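Local coordinates for protein lamina-associated polypeptide 2 isoforms alpha/zeta (Mus musculus, PDB 2V0X) that belongs to the nuclear lamina, probably associates with A-type lamins and chromatin, and pairs with a second copy of itself through a largely helical, coiled-coil dimerization domain, at residues B[105-109]-B[189-194]; B[205-209]-B[223-227]; B[52-56]-B[179-183]. The protein carries 2 engineered substitutions. One frame throughout, in Å; residues are numbered along the deposited sequence.

Interaction 1 of 3, residues B[105-109]-B[189-194]; sequences HLDLA and MGRRYL
His105 and Tyr193 lay their rings flat against each other across two nearly antiparallel helices, a worked example of how an aromatic pair can flank a close helix-helix approach. The planes are 8° from parallel and the centroids 3.9 Å apart, so this is an offset stack. Tyr193 CE2 sits above the centre of the imidazole, while His105 CG lies over the phenol nearer its rim; separately, His105 CE1 comes within 3.3 Å of Tyr193 OH. The same histidine also uses its CB, which stands over the phenol face 3.7 Å from the ring centroid as a CH-pi contact. With CG turned anti to the carbonyl carbon (chi1 -67° in His105, and likewise in Tyr193), both rings start beside their own backbone N and end one over the other, the two side chains running across each other at a slant.

Leu106 works by its branch tips. CD2 descends to 3.3 Å from the carbonyl O of Gly190, an oxygen already bonded within its own helix to Leu194 N, and CD1 meets Leu194 CD1. One turn further along, Ala109 CB rests 3.5 Å from Gly190 CA, which brings the two backbones close: Leu106 and Gly190 have their CA atoms 5.0 Å apart. Selenomethionine Met189 comes in beside this pair, its chain bent at chi3 to bring CE 3.7 Å from Ala109 CB.

The short axes approach to 8.6 Å at 161°, joining helix 100-146 to helix 152-196 as the two long antiparallel arms of a coiled-coil hairpin. Beyond them, Leu106 packs on Leu194 of the second subunit, Arg191 forms a salt bridge with Asp107 of that subunit, and Arg192 reaches back to the carbonyls of Thr210 and Ala212, at the C-terminal end of helix 203-211 and just beyond it.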
ATOM      1  N   HIS B 105       0.546  20.090  -8.042  1.00 41.17           N
ATOM      2  CA  HIS B 105       1.133  18.809  -8.445  1.00 41.90           C
ATOM      3  C   HIS B 105       1.546  17.986  -7.232  1.00 37.63           C
ATOM      4  O   HIS B 105       1.372  16.765  -7.210  1.00 37.56           O
ATOM      5  CB  HIS B 105       2.363  19.035  -9.324  1.00 45.24           C
ATOM      6  CG  HIS B 105       2.049  19.637 -10.658  1.00 50.09           C
ATOM      7  ND1 HIS B 105       1.322  18.969 -11.622  1.00 52.65           N
ATOM      8  CD2 HIS B 105       2.376  20.835 -11.195  1.00 51.71           C
ATOM      9  CE1 HIS B 105       1.216  19.731 -12.696  1.00 53.08           C
ATOM     10  NE2 HIS B 105       1.848  20.868 -12.463  1.00 52.83           N
ATOM     11  N   LEU B 106       2.089  18.665  -6.225  1.00 32.95           N
ATOM     12  CA  LEU B 106       2.527  18.004  -5.014  1.00 32.04           C
ATOM     13  C   LEU B 106       1.325  17.479  -4.255  1.00 30.80           C
ATOM     14  O   LEU B 106       1.329  16.334  -3.806  1.00 33.95           O
ATOM     15  CB  LEU B 106       3.333  18.950  -4.122  1.00 32.70           C
ATOM     16  CG  LEU B 106       4.613  19.568  -4.678  1.00 35.02           C
ATOM     17  CD1 LEU B 106       5.395  20.175  -3.522  1.00 38.76           C
ATOM     18  CD2 LEU B 106       5.470  18.520  -5.371  1.00 34.48           C
ATOM     19  N   ASP B 107       0.301  18.323  -4.122  1.00 27.99           N
ATOM     20  CA  ASP B 107      -0.915  17.944  -3.413  1.00 27.84           C
ATOM     21  C   ASP B 107      -1.611  16.773  -4.101  1.00 27.51           C
ATOM     22  O   ASP B 107      -2.136  15.878  -3.438  1.00 30.14           O
ATOM     23  CB  ASP B 107      -1.876  19.134  -3.283  1.00 27.90           C
ATOM     24  CG  ASP B 107      -3.020  18.839  -2.341  1.00 28.49           C
ATOM     25  OD1 ASP B 107      -2.747  18.390  -1.212  1.00 29.47           O
ATOM     26  OD2 ASP B 107      -4.186  19.003  -2.746  1.00 35.03           O
ATOM     27  N   LEU B 108      -1.594  16.767  -5.430  1.00 24.31           N
ATOM     28  CA  LEU B 108      -2.208  15.681  -6.177  1.00 23.54           C
ATOM     29  C   LEU B 108      -1.434  14.384  -5.919  1.00 26.65           C
ATOM     30  O   LEU B 108      -2.018  13.319  -5.666  1.00 28.73           O
ATOM     31  CB  LEU B 108      -2.181  15.986  -7.673  1.00 23.54           C
ATOM     32  CG  LEU B 108      -2.717  14.855  -8.559  1.00 27.69           C
ATOM     33  CD1 LEU B 108      -4.190  14.566  -8.219  1.00 29.46           C
ATOM     34  CD2 LEU B 108      -2.583  15.257 -10.028  1.00 31.47           C
ATOM     35  N   ALA B 109      -0.113  14.469  -5.966  1.00 28.67           N
ATOM     36  CA  ALA B 109       0.710  13.285  -5.733  1.00 26.72           C
ATOM     37  C   ALA B 109       0.463  12.700  -4.345  1.00 27.20           C
ATOM     38  O   ALA B 109       0.356  11.483  -4.205  1.00 27.75           O
ATOM     39  CB  ALA B 109       2.165  13.599  -5.914  1.00 26.28           C
HETATM   40  N   MSE B 189       6.251  10.917  -8.867  1.00 35.17           N
HETATM   41  CA  MSE B 189       5.783  12.078  -9.620  1.00 40.86           C
HETATM   42  C   MSE B 189       5.918  13.344  -8.740  1.00 36.82           C
HETATM   43  O   MSE B 189       6.478  14.363  -9.155  1.00 34.26           O
HETATM   44  CB  MSE B 189       4.325  11.889 -10.044  1.00 47.50           C
HETATM   45  CG  MSE B 189       3.777  13.057 -10.872  1.00 58.02           C
HETATM   46 SE   MSE B 189       1.833  13.099 -11.022  1.00 69.09          SE
HETATM   47  CE  MSE B 189       1.453  14.185  -9.471  1.00 68.36           C
ATOM     48  N   GLY B 190       5.434  13.255  -7.509  1.00 31.66           N
ATOM     49  CA  GLY B 190       5.527  14.379  -6.607  1.00 26.68           C
ATOM     50  C   GLY B 190       6.964  14.849  -6.449  1.00 28.67           C
ATOM     51  O   GLY B 190       7.242  16.051  -6.537  1.00 34.54           O
ATOM     52  N   ARG B 191       7.884  13.903  -6.265  1.00 25.75           N
ATOM     53  CA  ARG B 191       9.295  14.234  -6.082  1.00 26.42           C
ATOM     54  C   ARG B 191       9.970  14.773  -7.335  1.00 27.22           C
ATOM     55  O   ARG B 191      10.915  15.552  -7.229  1.00 28.87           O
ATOM     56  CB  ARG B 191      10.080  13.048  -5.484  1.00 27.45           C
ATOM     57  CG  ARG B 191       9.644  12.692  -4.053  1.00 25.38           C
ATOM     58  CD  ARG B 191      10.358  11.450  -3.518  1.00 34.05           C
ATOM     59  NE  ARG B 191      11.790  11.661  -3.320  1.00 38.44           N
ATOM     60  CZ  ARG B 191      12.742  10.860  -3.789  1.00 36.48           C
ATOM     61  NH1 ARG B 191      12.423   9.788  -4.498  1.00 27.44           N
ATOM     62  NH2 ARG B 191      14.018  11.107  -3.509  1.00 23.92           N
ATOM     63  N   ARG B 192       9.526  14.344  -8.513  1.00 26.64           N
ATOM     64  CA  ARG B 192      10.097  14.884  -9.747  1.00 26.15           C
ATOM     65  C   ARG B 192       9.801  16.398  -9.796  1.00 28.74           C
ATOM     66  O   ARG B 192      10.703  17.205 -10.011  1.00 29.16           O
ATOM     67  CB  ARG B 192       9.521  14.185 -10.970  1.00 24.45           C
ATOM     68  CG  ARG B 192      10.138  12.827 -11.232  1.00 23.71           C
ATOM     69  CD  ARG B 192       9.524  12.223 -12.457  1.00 23.71           C
ATOM     70  NE  ARG B 192      10.199  10.982 -12.822  1.00 26.20           N
ATOM     71  CZ  ARG B 192       9.882  10.260 -13.888  1.00 27.14           C
ATOM     72  NH1 ARG B 192       8.911  10.669 -14.681  1.00 29.03           N
ATOM     73  NH2 ARG B 192      10.517   9.124 -14.148  1.00 29.71           N
ATOM     74  N   TYR B 193       8.558  16.783  -9.507  1.00 29.53           N
ATOM     75  CA  TYR B 193       8.185  18.204  -9.500  1.00 29.94           C
ATOM     76  C   TYR B 193       8.959  18.949  -8.426  1.00 31.19           C
ATOM     77  O   TYR B 193       9.451  20.058  -8.645  1.00 35.54           O
ATOM     78  CB  TYR B 193       6.686  18.380  -9.250  1.00 30.98           C
ATOM     79  CG  TYR B 193       5.839  18.138 -10.475  1.00 33.07           C
ATOM     80  CD1 TYR B 193       5.167  16.929 -10.660  1.00 31.79           C
ATOM     81  CD2 TYR B 193       5.690  19.132 -11.444  1.00 34.87           C
ATOM     82  CE1 TYR B 193       4.361  16.716 -11.783  1.00 31.42           C
ATOM     83  CE2 TYR B 193       4.892  18.933 -12.565  1.00 35.41           C
ATOM     84  CZ  TYR B 193       4.229  17.723 -12.728  1.00 39.45           C
ATOM     85  OH  TYR B 193       3.432  17.529 -13.835  1.00 46.50           O
ATOM     86  N   LEU B 194       9.104  18.315  -7.272  1.00 28.74           N
ATOM     87  CA  LEU B 194       9.814  18.935  -6.175  1.00 28.67           C
ATOM     88  C   LEU B 194      11.287  19.205  -6.450  1.00 31.57           C
ATOM     89  O   LEU B 194      11.787  20.270  -6.103  1.00 34.20           O
ATOM     90  CB  LEU B 194       9.681  18.101  -4.914  1.00 28.59           C
ATOM     91  CG  LEU B 194      10.353  18.691  -3.679  1.00 31.00           C
ATOM     92  CD1 LEU B 194       9.632  19.993  -3.248  1.00 31.32           C
ATOM     93  CD2 LEU B 194      10.307  17.656  -2.564  1.00 31.31           C
TER

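Interaction 2 of 3, residues B[205-209]-B[223-227]; sequences SKNKL and EVHKV
Leu209 and Val227 point their methyl ends at each other, Leu209 CD2 meeting Val227 CG1 at 3.8 Å, and a charged pair lies beside them. Leucine CG lies anti to the carbonyl carbon (chi1 -69°), and this sends CD2 on to the backbone of the 3-10 turn as well, 3.8 Å from Val224 CA. Valine puts its two branches to separate uses: CG1 goes to the leucine, while CG2, anti to the backbone N, touches Ser205 OG at 3.3 Å. That hydroxyl is hydrogen-bonded to Ser202.

Lys208 and Glu223 cross at about a right angle. The lysine runs extended as far as CE and then bends at chi4 (61°), whereas the glutamate bends earlier, at chi2 (72°). As a result Glu223 OE1 lies nearer the methylene Lys208 CE, at 3.2 Å, than the ammonium; to Lys208 NZ it is a long salt bridge of 3.9 Å. Lys226 NZ stands 5.6 Å from Lys208 NZ, which may add positive potential beside the carboxylate. The arrangement is that of a C-terminal tail folding back, through a single 3-10 turn, over the last short helix of a helical domain.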
ATOM      1  N   SER B 205      13.044  20.647 -21.046  1.00 41.79           N
ATOM      2  CA  SER B 205      13.762  19.515 -20.486  1.00 42.70           C
ATOM      3  C   SER B 205      13.038  18.997 -19.232  1.00 45.32           C
ATOM      4  O   SER B 205      12.947  17.785 -19.022  1.00 47.98           O
ATOM      5  CB  SER B 205      15.177  19.941 -20.137  1.00 40.70           C
ATOM      6  OG  SER B 205      15.842  20.377 -21.298  1.00 47.81           O
ATOM      7  N   LYS B 206      12.505  19.926 -18.433  1.00 42.39           N
ATOM      8  CA  LYS B 206      11.786  19.617 -17.204  1.00 40.07           C
ATOM      9  C   LYS B 206      10.505  18.865 -17.511  1.00 40.27           C
ATOM     10  O   LYS B 206      10.096  17.975 -16.757  1.00 42.19           O
ATOM     11  CB  LYS B 206      11.414  20.905 -16.451  1.00 42.91           C
ATOM     12  CG  LYS B 206      12.566  21.620 -15.781  1.00 29.93           C
ATOM     13  CD  LYS B 206      12.066  22.857 -15.026  1.00 27.46           C
ATOM     14  CE  LYS B 206      13.176  23.477 -14.202  1.00 29.78           C
ATOM     15  NZ  LYS B 206      12.669  24.514 -13.268  1.00 39.95           N
ATOM     16  N   ASN B 207       9.832  19.276 -18.579  1.00 37.90           N
ATOM     17  CA  ASN B 207       8.594  18.634 -18.968  1.00 38.62           C
ATOM     18  C   ASN B 207       8.901  17.189 -19.351  1.00 43.91           C
ATOM     19  O   ASN B 207       8.256  16.264 -18.869  1.00 45.58           O
ATOM     20  CB  ASN B 207       7.948  19.368 -20.149  1.00 38.39           C
ATOM     21  CG  ASN B 207       7.449  20.768 -19.785  1.00 48.18           C
ATOM     22  OD1 ASN B 207       7.091  21.551 -20.663  1.00 58.54           O
ATOM     23  ND2 ASN B 207       7.407  21.077 -18.496  1.00 45.71           N
ATOM     24  N   LYS B 208       9.913  17.011 -20.192  1.00 45.84           N
ATOM     25  CA  LYS B 208      10.343  15.690 -20.657  1.00 46.53           C
ATOM     26  C   LYS B 208      10.702  14.740 -19.501  1.00 46.18           C
ATOM     27  O   LYS B 208      10.233  13.608 -19.460  1.00 49.78           O
ATOM     28  CB  LYS B 208      11.541  15.847 -21.592  1.00 51.24           C
ATOM     29  CG  LYS B 208      11.912  14.602 -22.372  1.00 67.41           C
ATOM     30  CD  LYS B 208      13.050  14.899 -23.342  1.00 87.21           C
ATOM     31  CE  LYS B 208      13.334  13.716 -24.261  1.00 93.41           C
ATOM     32  NZ  LYS B 208      12.163  13.353 -25.108  1.00 81.09           N
ATOM     33  N   LEU B 209      11.520  15.210 -18.564  1.00 40.66           N
ATOM     34  CA  LEU B 209      11.932  14.393 -17.427  1.00 38.08           C
ATOM     35  C   LEU B 209      10.761  14.013 -16.518  1.00 39.32           C
ATOM     36  O   LEU B 209      10.685  12.894 -16.008  1.00 41.32           O
ATOM     37  CB  LEU B 209      13.005  15.122 -16.614  1.00 35.35           C
ATOM     38  CG  LEU B 209      14.375  15.290 -17.276  1.00 29.24           C
ATOM     39  CD1 LEU B 209      15.198  16.154 -16.390  1.00 24.59           C
ATOM     40  CD2 LEU B 209      15.077  13.950 -17.493  1.00 31.24           C
ATOM     41  N   GLU B 223      15.767   8.211 -18.664  1.00 73.90           N
ATOM     42  CA  GLU B 223      15.471   9.380 -19.485  1.00 76.54           C
ATOM     43  C   GLU B 223      16.509  10.489 -19.296  1.00 77.63           C
ATOM     44  O   GLU B 223      16.828  11.211 -20.240  1.00 79.09           O
ATOM     45  CB  GLU B 223      14.077   9.916 -19.141  1.00 78.87           C
ATOM     46  CG  GLU B 223      13.637  11.149 -19.931  1.00 82.35           C
ATOM     47  CD  GLU B 223      13.304  10.843 -21.380  1.00 91.18           C
ATOM     48  OE1 GLU B 223      14.013  11.359 -22.267  1.00105.73           O
ATOM     49  OE2 GLU B 223      12.329  10.100 -21.633  1.00 80.05           O
ATOM     50  N   VAL B 224      17.055  10.589 -18.087  1.00 77.95           N
ATOM     51  CA  VAL B 224      18.039  11.619 -17.743  1.00 78.54           C
ATOM     52  C   VAL B 224      19.173  11.855 -18.758  1.00 81.18           C
ATOM     53  O   VAL B 224      19.407  12.992 -19.173  1.00 80.93           O
ATOM     54  CB  VAL B 224      18.619  11.380 -16.311  1.00 77.02           C
ATOM     55  CG1 VAL B 224      19.491  10.134 -16.269  1.00 76.77           C
ATOM     56  CG2 VAL B 224      19.374  12.601 -15.829  1.00 76.46           C
ATOM     57  N   HIS B 225      19.812  10.775 -19.206  1.00 83.84           N
ATOM     58  CA  HIS B 225      20.930  10.839 -20.154  1.00 84.16           C
ATOM     59  C   HIS B 225      20.574  11.442 -21.516  1.00 81.33           C
ATOM     60  O   HIS B 225      21.453  11.895 -22.250  1.00 81.83           O
ATOM     61  CB  HIS B 225      21.532   9.446 -20.354  1.00 85.95           C
ATOM     62  CG  HIS B 225      21.862   8.740 -19.075  1.00 88.54           C
ATOM     63  ND1 HIS B 225      21.022   7.807 -18.502  1.00 89.86           N
ATOM     64  CD2 HIS B 225      22.940   8.826 -18.261  1.00 89.17           C
ATOM     65  CE1 HIS B 225      21.571   7.347 -17.390  1.00 89.87           C
ATOM     66  NE2 HIS B 225      22.734   7.950 -17.222  1.00 89.67           N
ATOM     67  N   LYS B 226      19.288  11.433 -21.853  1.00 75.76           N
ATOM     68  CA  LYS B 226      18.816  11.989 -23.117  1.00 71.68           C
ATOM     69  C   LYS B 226      18.776  13.519 -23.054  1.00 68.56           C
ATOM     70  O   LYS B 226      18.515  14.183 -24.058  1.00 67.22           O
ATOM     71  CB  LYS B 226      17.423  11.437 -23.456  1.00 69.62           C
ATOM     72  CG  LYS B 226      17.376   9.917 -23.620  1.00 60.35           C
ATOM     73  CD  LYS B 226      15.966   9.408 -23.872  1.00 59.92           C
ATOM     74  CE  LYS B 226      15.369   9.997 -25.141  1.00 74.11           C
ATOM     75  NZ  LYS B 226      16.148   9.647 -26.365  1.00 80.69           N
ATOM     76  N   VAL B 227      19.029  14.078 -21.875  1.00 65.58           N
ATOM     77  CA  VAL B 227      19.015  15.524 -21.730  1.00 62.75           C
ATOM     78  C   VAL B 227      20.263  16.061 -21.014  1.00 59.13           C
ATOM     79  O   VAL B 227      20.734  17.158 -21.321  1.00 54.71           O
ATOM     80  CB  VAL B 227      17.698  16.005 -21.052  1.00 63.45           C
ATOM     81  CG1 VAL B 227      17.713  15.728 -19.561  1.00 63.24           C
ATOM     82  CG2 VAL B 227      17.456  17.469 -21.359  1.00 63.97           C
TER

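Interaction 3 of 3, residues B[52-56]-B[179-183]; sequences RQLPS and MSACA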
ATOM      1  N   ARG B  52      -1.500   9.267 -13.596  1.00 48.02           N
ATOM      2  CA  ARG B  52      -2.761   8.676 -14.037  1.00 51.79           C
ATOM      3  C   ARG B  52      -3.696   8.381 -12.864  1.00 50.02           C
ATOM      4  O   ARG B  52      -3.259   8.166 -11.734  1.00 50.62           O
ATOM      5  CB  ARG B  52      -2.489   7.398 -14.854  1.00 60.07           C
ATOM      6  CG  ARG B  52      -3.636   6.381 -14.894  1.00 70.33           C
ATOM      7  CD  ARG B  52      -3.510   5.383 -16.051  1.00 66.48           C
ATOM      8  NE  ARG B  52      -2.136   4.943 -16.302  1.00 61.52           N
ATOM      9  CZ  ARG B  52      -1.426   4.150 -15.502  1.00 57.71           C
ATOM     10  NH1 ARG B  52      -1.946   3.685 -14.369  1.00 45.11           N
ATOM     11  NH2 ARG B  52      -0.188   3.810 -15.848  1.00 61.20           N
ATOM     12  N   GLN B  53      -4.989   8.428 -13.146  1.00 48.93           N
ATOM     13  CA  GLN B  53      -6.026   8.177 -12.158  1.00 48.90           C
ATOM     14  C   GLN B  53      -5.945   6.734 -11.665  1.00 47.69           C
ATOM     15  O   GLN B  53      -5.648   5.823 -12.435  1.00 49.73           O
ATOM     16  CB  GLN B  53      -7.389   8.444 -12.794  1.00 50.90           C
ATOM     17  CG  GLN B  53      -8.539   8.540 -11.835  1.00 56.72           C
ATOM     18  CD  GLN B  53      -9.734   9.214 -12.468  1.00 59.83           C
ATOM     19  OE1 GLN B  53     -10.168  10.281 -12.026  1.00 64.46           O
ATOM     20  NE2 GLN B  53     -10.244   8.624 -13.539  1.00 64.99           N
ATOM     21  N   LEU B  54      -6.241   6.535 -10.390  1.00 43.89           N
ATOM     22  CA  LEU B  54      -6.193   5.213  -9.781  1.00 43.63           C
ATOM     23  C   LEU B  54      -7.408   4.329 -10.055  1.00 41.41           C
ATOM     24  O   LEU B  54      -8.539   4.807 -10.042  1.00 42.11           O
ATOM     25  CB  LEU B  54      -6.039   5.368  -8.271  1.00 45.37           C
ATOM     26  CG  LEU B  54      -4.759   6.088  -7.831  1.00 49.36           C
ATOM     27  CD1 LEU B  54      -4.788   6.351  -6.346  1.00 50.80           C
ATOM     28  CD2 LEU B  54      -3.568   5.256  -8.213  1.00 49.45           C
ATOM     29  N   PRO B  55      -7.192   3.030 -10.330  1.00 37.97           N
ATOM     30  CA  PRO B  55      -8.328   2.126 -10.580  1.00 35.79           C
ATOM     31  C   PRO B  55      -9.152   1.972  -9.299  1.00 33.97           C
ATOM     32  O   PRO B  55      -8.620   2.059  -8.186  1.00 33.28           O
ATOM     33  CB  PRO B  55      -7.649   0.810 -10.966  1.00 35.29           C
ATOM     34  CG  PRO B  55      -6.327   0.889 -10.302  1.00 36.10           C
ATOM     35  CD  PRO B  55      -5.917   2.327 -10.546  1.00 36.76           C
ATOM     36  N   SER B  56     -10.451   1.776  -9.458  1.00 31.86           N
ATOM     37  CA  SER B  56     -11.353   1.631  -8.328  1.00 32.59           C
ATOM     38  C   SER B  56     -11.348   0.211  -7.754  1.00 38.50           C
ATOM     39  O   SER B  56     -11.110  -0.768  -8.462  1.00 40.63           O
ATOM     40  CB  SER B  56     -12.780   2.000  -8.768  1.00 27.83           C
ATOM     41  OG  SER B  56     -13.708   1.857  -7.708  1.00 35.74           O
HETATM   42  N   MSE B 179      -1.796  -1.628  -6.562  1.00 27.08           N
HETATM   43  CA  MSE B 179      -2.048  -0.425  -5.775  1.00 28.17           C
HETATM   44  C   MSE B 179      -0.750   0.168  -5.220  1.00 27.34           C
HETATM   45  O   MSE B 179      -0.573   1.397  -5.214  1.00 27.77           O
HETATM   46  CB  MSE B 179      -3.044  -0.700  -4.642  1.00 31.39           C
HETATM   47  CG  MSE B 179      -4.485  -1.015  -5.101  1.00 37.21           C
HETATM   48 SE   MSE B 179      -5.170   0.202  -6.496  1.00 45.29          SE
HETATM   49  CE  MSE B 179      -4.683   1.855  -5.732  1.00 46.49           C
ATOM     50  N   SER B 180       0.160  -0.699  -4.767  1.00 27.92           N
ATOM     51  CA  SER B 180       1.453  -0.267  -4.233  1.00 27.19           C
ATOM     52  C   SER B 180       2.300   0.396  -5.326  1.00 26.92           C
ATOM     53  O   SER B 180       2.972   1.389  -5.072  1.00 30.25           O
ATOM     54  CB  SER B 180       2.234  -1.458  -3.648  1.00 30.55           C
ATOM     55  OG  SER B 180       1.604  -1.972  -2.482  1.00 38.90           O
ATOM     56  N   ALA B 181       2.252  -0.159  -6.533  1.00 23.97           N
ATOM     57  CA  ALA B 181       3.011   0.377  -7.654  1.00 22.75           C
ATOM     58  C   ALA B 181       2.503   1.772  -8.007  1.00 24.65           C
ATOM     59  O   ALA B 181       3.300   2.669  -8.273  1.00 26.98           O
ATOM     60  CB  ALA B 181       2.933  -0.554  -8.873  1.00 22.14           C
ATOM     61  N   CYS B 182       1.192   1.968  -7.918  1.00 29.27           N
ATOM     62  CA  CYS B 182       0.570   3.258  -8.216  1.00 31.49           C
ATOM     63  C   CYS B 182       1.020   4.290  -7.191  1.00 30.47           C
ATOM     64  O   CYS B 182       1.351   5.425  -7.545  1.00 31.92           O
ATOM     65  CB  CYS B 182      -0.962   3.137  -8.197  1.00 33.26           C
ATOM     66  SG  CYS B 182      -1.692   2.280  -9.641  1.00 34.90           S
ATOM     67  N   ALA B 183       1.029   3.889  -5.920  1.00 28.18           N
ATOM     68  CA  ALA B 183       1.442   4.769  -4.832  1.00 26.94           C
ATOM     69  C   ALA B 183       2.888   5.208  -5.048  1.00 29.33           C
ATOM     70  O   ALA B 183       3.220   6.375  -4.889  1.00 32.92           O
ATOM     71  CB  ALA B 183       1.305   4.060  -3.491  1.00 25.98           C
TER
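Selenomethionine Met179 and Cys182, one turn apart on a helix, receive Leu54 and Pro55 from an extended loop segment. At the start of that segment Arg52 lies at the margin: its guanidinium group makes a salt bridge with Glu46, back on helix 35-46, and so ties the beginning of the segment to the helix before it. Leu54 then turns inward. Its CG is anti to the carbonyl carbon (chi1 -61°), and the CD2 branch makes the touch, reaching 3.4 Å from Cys182 CB, closer than ordinary van der Waals contact between carbons. The same methyl is 3.8 Å from Cys182 SG and 4.4 Å from Met179 CE, so one branch meets both helix residues.

This is a case of non-helical chain laid over the outside of a long antiparallel helical hairpin. Leu54 also rests on Glu115 and Ala116 of helix 100-146, and Met179 on Ala116 and Ser119, so that the segment bridges both arms, helix 100-146 and helix 152-196. Ser180 and Ala183, on the helix carrying Met179, pack instead on Ala120 and Ala117 of the second subunit.

Pro55 follows, its CG and CD atoms carrying the contact. CG lies 4.0 Å from the selenium of Met179, and CD is 4.3 Å from Cys182 SG. The proline and the selenomethionine pass alongside each other in opposite directions. Met179 can do this because its chain is folded twice, at chi2 (-45°) and chi3 (-48°), which curls the selenium and CE over the helix surface; SE then faces the proline while CE is left near the leucine. Past this point Ser56 turns its hydroxyl to the backbone N of Ala58.

Interactions 1 and 3 share helix 152-196 and pack different partners against it: helix 100-146 in interaction 1, the extended segment 52-56 in interaction 3. Their centres are 15 Å apart and their nearest atoms about 6 Å, and along the chain their segments alternate. Interaction 2 belongs to the region that follows this helix. Its centre is 16 Å from that of interaction 1, and the two meet where Arg192 NH1 approaches Leu209 O at 3.1 Å; interaction 3 lies further off, 24 Å between centres. All three touch the second subunit, so the internal packing of the chain and the dimer interface are built on common elements.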